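PDB 5H5O: diguanylate cyclase from Xanthomonas campestris pv. campestris, which binds cyclic GMP through its cyclic nucleotide-binding domain in a pathway regulating phytopathogenesis, and probably makes cyclic di-GMP from two GTP molecules. Local coordinates for the interface of chains A and B. Numbering follows the deposited sequence. Chains: chain A/B, Diguanylate cyclase.

Contact 1: the interface of chains A and B. Residues chain A 72, 95, 98-99, 113; chain B 110, 114.
B:Arg114 reaches out of helix 106-120, runs alongside A:Leu72 and A:Phe98 and ends beside A:Gln99 and A:His95, hiding 106 Å² of its surface against chain A. Its CG stands anti to the backbone N (chi1 -166°), and the chain stays extended from there, which carries the guanidinium away from the helix pair, past A:Leu72 at the end of helix 68-72, to helix 95-104.

A:Leu72 meets the aliphatic stem obliquely with one methyl, CD2, which is 4.1 Å from CG of B:Arg114 and equally near NE. Further out, the side chain of A:Phe98 lies alongside, pointing the other way. Its ring edge atom CE2 approaches one guanidinium face toward the rim, 4.0 Å from CZ of B:Arg114, with ring and guanidinium planes 75° apart, edge against face rather than stacked.

Nearer the two-fold axis, the CD1 methyl of A:Leu113 makes a van der Waals contact with the backbone carbonyl O of B:Ala110 at 3.5 Å.

The polar part is indirect. A:Gln99 and A:His95 meet the guanidinium edge in its plane without bonding to it directly. Water 1 accepts a fairly straight hydrogen bond from NH2 of B:Arg114 (2.8 Å); its link to the amide NE2 of A:Gln99 is suspiciously short and doubtful. In the deposited pair the site clips one chain's arginine onto the other's helices; if this is the biological dimer, it would help set how the cyclic nucleotide-binding domains are turned.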
loop_
_atom_site.group_PDB
_atom_site.type_symbol
_atom_site.label_atom_id
_atom_site.label_comp_id
_atom_site.label_asym_id
_atom_site.label_seq_id
_atom_site.Cartn_x
_atom_site.Cartn_y
_atom_site.Cartn_z
ATOM N N LEU A 72 -6.886 -2.523 -6.641
ATOM C CA LEU A 72 -7.112 -2.491 -5.194
ATOM C C LEU A 72 -8.019 -1.349 -4.711
ATOM O O LEU A 72 -8.582 -1.402 -3.612
ATOM C CB LEU A 72 -5.770 -2.399 -4.483
ATOM C CG LEU A 72 -4.905 -3.657 -4.604
ATOM C CD1 LEU A 72 -3.474 -3.413 -4.123
ATOM C CD2 LEU A 72 -5.563 -4.814 -3.856
ATOM N N HIS A 95 -10.077 -8.549 -10.730
ATOM C CA HIS A 95 -10.560 -8.310 -9.376
ATOM C C HIS A 95 -10.978 -9.598 -8.664
ATOM O O HIS A 95 -10.536 -9.863 -7.544
ATOM C CB HIS A 95 -11.741 -7.331 -9.430
ATOM C CG HIS A 95 -12.300 -6.981 -8.088
ATOM N ND1 HIS A 95 -13.315 -7.700 -7.494
ATOM C CD2 HIS A 95 -11.981 -5.988 -7.224
ATOM C CE1 HIS A 95 -13.600 -7.162 -6.322
ATOM N NE2 HIS A 95 -12.805 -6.123 -6.133
ATOM N N PHE A 98 -8.075 -11.932 -7.945
ATOM C CA PHE A 98 -7.310 -11.508 -6.785
ATOM C C PHE A 98 -8.028 -11.902 -5.494
ATOM O O PHE A 98 -7.390 -12.371 -4.544
ATOM C CB PHE A 98 -7.032 -9.997 -6.820
ATOM C CG PHE A 98 -6.277 -9.493 -5.623
ATOM C CD1 PHE A 98 -4.919 -9.745 -5.484
ATOM C CD2 PHE A 98 -6.932 -8.779 -4.617
ATOM C CE1 PHE A 98 -4.220 -9.290 -4.375
ATOM C CE2 PHE A 98 -6.240 -8.315 -3.501
ATOM C CZ PHE A 98 -4.881 -8.570 -3.376
ATOM N N GLN A 99 -9.349 -11.734 -5.465
ATOM C CA GLN A 99 -10.095 -12.157 -4.286
ATOM C C GLN A 99 -9.943 -13.660 -4.055
ATOM O O GLN A 99 -9.821 -14.099 -2.909
ATOM C CB GLN A 99 -11.575 -11.773 -4.365
ATOM C CG GLN A 99 -12.372 -12.270 -3.165
ATOM C CD GLN A 99 -11.806 -11.764 -1.835
ATOM O OE1 GLN A 99 -11.551 -12.541 -0.918
ATOM N NE2 GLN A 99 -11.598 -10.457 -1.739
ATOM N N LEU A 113 1.343 -7.421 -0.979
ATOM C CA LEU A 113 0.760 -6.100 -0.723
ATOM C C LEU A 113 1.749 -5.195 0.007
ATOM O O LEU A 113 1.811 -3.976 -0.200
ATOM C CB LEU A 113 -0.520 -6.242 0.104
ATOM C CG LEU A 113 -1.716 -6.831 -0.639
ATOM C CD1 LEU A 113 -2.892 -7.089 0.319
ATOM C CD2 LEU A 113 -2.144 -5.919 -1.786
ATOM N N ALA B 110 -3.761 -8.975 5.493
ATOM C CA ALA B 110 -3.915 -8.665 4.070
ATOM C C ALA B 110 -5.053 -7.670 3.876
ATOM O O ALA B 110 -4.956 -6.715 3.101
ATOM C CB ALA B 110 -4.175 -9.960 3.272
ATOM N N ARG B 114 -4.613 -3.860 2.527
ATOM C CA ARG B 114 -5.440 -3.432 1.418
ATOM C C ARG B 114 -6.114 -2.091 1.692
ATOM O O ARG B 114 -6.061 -1.171 0.865
ATOM C CB ARG B 114 -6.487 -4.505 1.158
ATOM C CG ARG B 114 -7.199 -4.385 -0.149
ATOM C CD ARG B 114 -7.822 -5.720 -0.486
ATOM N NE ARG B 114 -8.806 -5.597 -1.548
ATOM C CZ ARG B 114 -9.563 -6.604 -1.965
ATOM N NH1 ARG B 114 -9.438 -7.800 -1.398
ATOM N NH2 ARG B 114 -10.441 -6.412 -2.942
HETATM O O HOH W 1 -12.136 -8.582 -3.219
#

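Contact 2: the interface of chains A and B. Residues chain A 69, 72, 113-114, 116-117; chain B 72, 113-114, 117.
This is the apolar core of a two-fold helix-to-helix interface, where the last long helices of the two chains, 106-121 in A and 106-120 in B, run in the same general direction but cross at a marked angle; it would hold the two cyclic nucleotide-binding domains together as a dimer. No hydrogen bond or salt bridge crosses it, so association here rests on the fit of leucine and isoleucine side chains.

A:Ile117 and B:Ile117 meet each other at the symmetry axis. Their CG1 methylenes touch at 3.5 Å, with the side chains crossing at a slant. In both copies CG1 lies beside the backbone N (chi1 -72° in A:Ile117), while CG2 takes the position anti to N; the CG1 branch is thus the one pointed at the partner, and its terminal CD1 carries on into the other subunit.

There each CD1 rests on a neighbouring pair of leucine methyls. CD1 of B:Ile117 is 3.7 Å from CD1 of A:Leu72, in the short helix 68-72, and 4.0 Å from CD2 of A:Leu113, whose side chain it meets at about a right angle. The twin, CD1 of A:Ile117, makes the matching contacts with B:Leu72 and B:Leu113. One turn earlier the helices also touch through A:Leu113 and B:Leu113, whose CB atoms lie 4.1 Å apart, showing how closely the backbones approach. A:Leu69 and A:Ser116 border the core more loosely. CD1 of B:Leu113 also reaches the backbone of the opposing helix, resting 4.1 Å from N of A:Arg114.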
loop_
_atom_site.group_PDB
_atom_site.type_symbol
_atom_site.label_atom_id
_atom_site.label_comp_id
_atom_site.label_asym_id
_atom_site.label_seq_id
_atom_site.Cartn_x
_atom_site.Cartn_y
_atom_site.Cartn_z
ATOM N N LEU A 69 -2.967 -0.560 -8.339
ATOM C CA LEU A 69 -3.833 0.517 -7.840
ATOM C C LEU A 69 -5.254 0.400 -8.387
ATOM O O LEU A 69 -6.232 0.521 -7.640
ATOM C CB LEU A 69 -3.272 1.901 -8.198
ATOM C CG LEU A 69 -1.867 2.248 -7.698
ATOM C CD1 LEU A 69 -1.497 3.682 -8.085
ATOM C CD2 LEU A 69 -1.747 2.045 -6.186
ATOM N N LEU A 72 -6.886 -2.523 -6.641
ATOM C CA LEU A 72 -7.112 -2.491 -5.194
ATOM C C LEU A 72 -8.019 -1.349 -4.711
ATOM O O LEU A 72 -8.582 -1.402 -3.612
ATOM C CB LEU A 72 -5.770 -2.399 -4.483
ATOM C CG LEU A 72 -4.905 -3.657 -4.604
ATOM C CD1 LEU A 72 -3.474 -3.413 -4.123
ATOM C CD2 LEU A 72 -5.563 -4.814 -3.856
ATOM N N LEU A 113 1.343 -7.421 -0.979
ATOM C CA LEU A 113 0.760 -6.100 -0.723
ATOM C C LEU A 113 1.749 -5.195 0.007
ATOM O O LEU A 113 1.811 -3.976 -0.200
ATOM C CB LEU A 113 -0.520 -6.242 0.104
ATOM C CG LEU A 113 -1.716 -6.831 -0.639
ATOM C CD1 LEU A 113 -2.892 -7.089 0.319
ATOM C CD2 LEU A 113 -2.144 -5.919 -1.786
ATOM N N ARG A 114 2.505 -5.805 0.899
ATOM C CA ARG A 114 3.550 -5.117 1.621
ATOM C C ARG A 114 4.596 -4.557 0.650
ATOM O O ARG A 114 4.955 -3.377 0.725
ATOM C CB ARG A 114 4.185 -6.110 2.586
ATOM C CG ARG A 114 5.155 -5.525 3.544
ATOM C CD ARG A 114 5.258 -6.434 4.742
ATOM N NE ARG A 114 6.353 -6.032 5.607
ATOM C CZ ARG A 114 6.813 -6.782 6.600
ATOM N NH1 ARG A 114 6.260 -7.968 6.844
ATOM N NH2 ARG A 114 7.824 -6.347 7.341
ATOM N N SER A 116 4.107 -3.959 -2.444
ATOM C CA SER A 116 3.433 -2.919 -3.219
ATOM C C SER A 116 3.505 -1.542 -2.553
ATOM O O SER A 116 3.838 -0.541 -3.197
ATOM C CB SER A 116 1.961 -3.285 -3.430
ATOM O OG SER A 116 1.836 -4.342 -4.357
ATOM N N ILE A 117 3.152 -1.497 -1.269
ATOM C CA ILE A 117 3.180 -0.249 -0.498
ATOM C C ILE A 117 4.544 0.445 -0.565
ATOM O O ILE A 117 4.614 1.643 -0.811
ATOM C CB ILE A 117 2.806 -0.496 0.965
ATOM C CG1 ILE A 117 1.313 -0.785 1.064
ATOM C CG2 ILE A 117 3.154 0.724 1.830
ATOM C CD1 ILE A 117 0.920 -1.525 2.333
ATOM N N LEU B 72 6.114 -0.207 7.697
ATOM C CA LEU B 72 6.144 -1.108 6.546
ATOM C C LEU B 72 7.314 -0.857 5.590
ATOM O O LEU B 72 7.663 -1.716 4.784
ATOM C CB LEU B 72 4.829 -0.998 5.771
ATOM C CG LEU B 72 3.557 -1.491 6.463
ATOM C CD1 LEU B 72 2.309 -1.012 5.734
ATOM C CD2 LEU B 72 3.563 -3.006 6.583
ATOM N N LEU B 113 -3.781 -4.340 5.099
ATOM C CA LEU B 113 -2.842 -3.730 4.141
ATOM C C LEU B 113 -3.597 -3.137 2.960
ATOM O O LEU B 113 -3.281 -2.058 2.445
ATOM C CB LEU B 113 -1.823 -4.777 3.651
ATOM C CG LEU B 113 -0.794 -5.239 4.699
ATOM C CD1 LEU B 113 0.130 -6.336 4.137
ATOM C CD2 LEU B 113 0.039 -4.059 5.248
ATOM N N ARG B 114 -4.613 -3.860 2.527
ATOM C CA ARG B 114 -5.440 -3.432 1.418
ATOM C C ARG B 114 -6.114 -2.091 1.692
ATOM O O ARG B 114 -6.061 -1.171 0.865
ATOM C CB ARG B 114 -6.487 -4.505 1.158
ATOM C CG ARG B 114 -7.199 -4.385 -0.149
ATOM C CD ARG B 114 -7.822 -5.720 -0.486
ATOM N NE ARG B 114 -8.806 -5.597 -1.548
ATOM C CZ ARG B 114 -9.563 -6.604 -1.965
ATOM N NH1 ARG B 114 -9.438 -7.800 -1.398
ATOM N NH2 ARG B 114 -10.441 -6.412 -2.942
ATOM N N ILE B 117 -3.626 0.763 1.618
ATOM C CA ILE B 117 -3.295 1.240 0.282
ATOM C C ILE B 117 -4.349 2.217 -0.214
ATOM O O ILE B 117 -4.013 3.270 -0.737
ATOM C CB ILE B 117 -3.149 0.087 -0.703
ATOM C CG1 ILE B 117 -1.888 -0.695 -0.368
ATOM C CG2 ILE B 117 -3.087 0.617 -2.150
ATOM C CD1 ILE B 117 -1.685 -1.942 -1.229
#

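Contact 1 and contact 2 are neighbouring parts of one two-fold interface, the centres of their C-alpha atoms about 8 Å apart. A:Leu72, A:Leu113 and B:Arg114 belong to both. A:Leu72 joins them by its two methyls, one serving the isoleucine core and the other the arginine stem. Contact 2 lies on the axis, whereas contact 1 flanks it and has its twin with the chains exchanged. Helix 68-72 lies just after strand 65-66, in the part of the chain that also binds cyclic GMP, so the nucleotide pocket and the dimer packing could influence each other, though the structure alone does not show this.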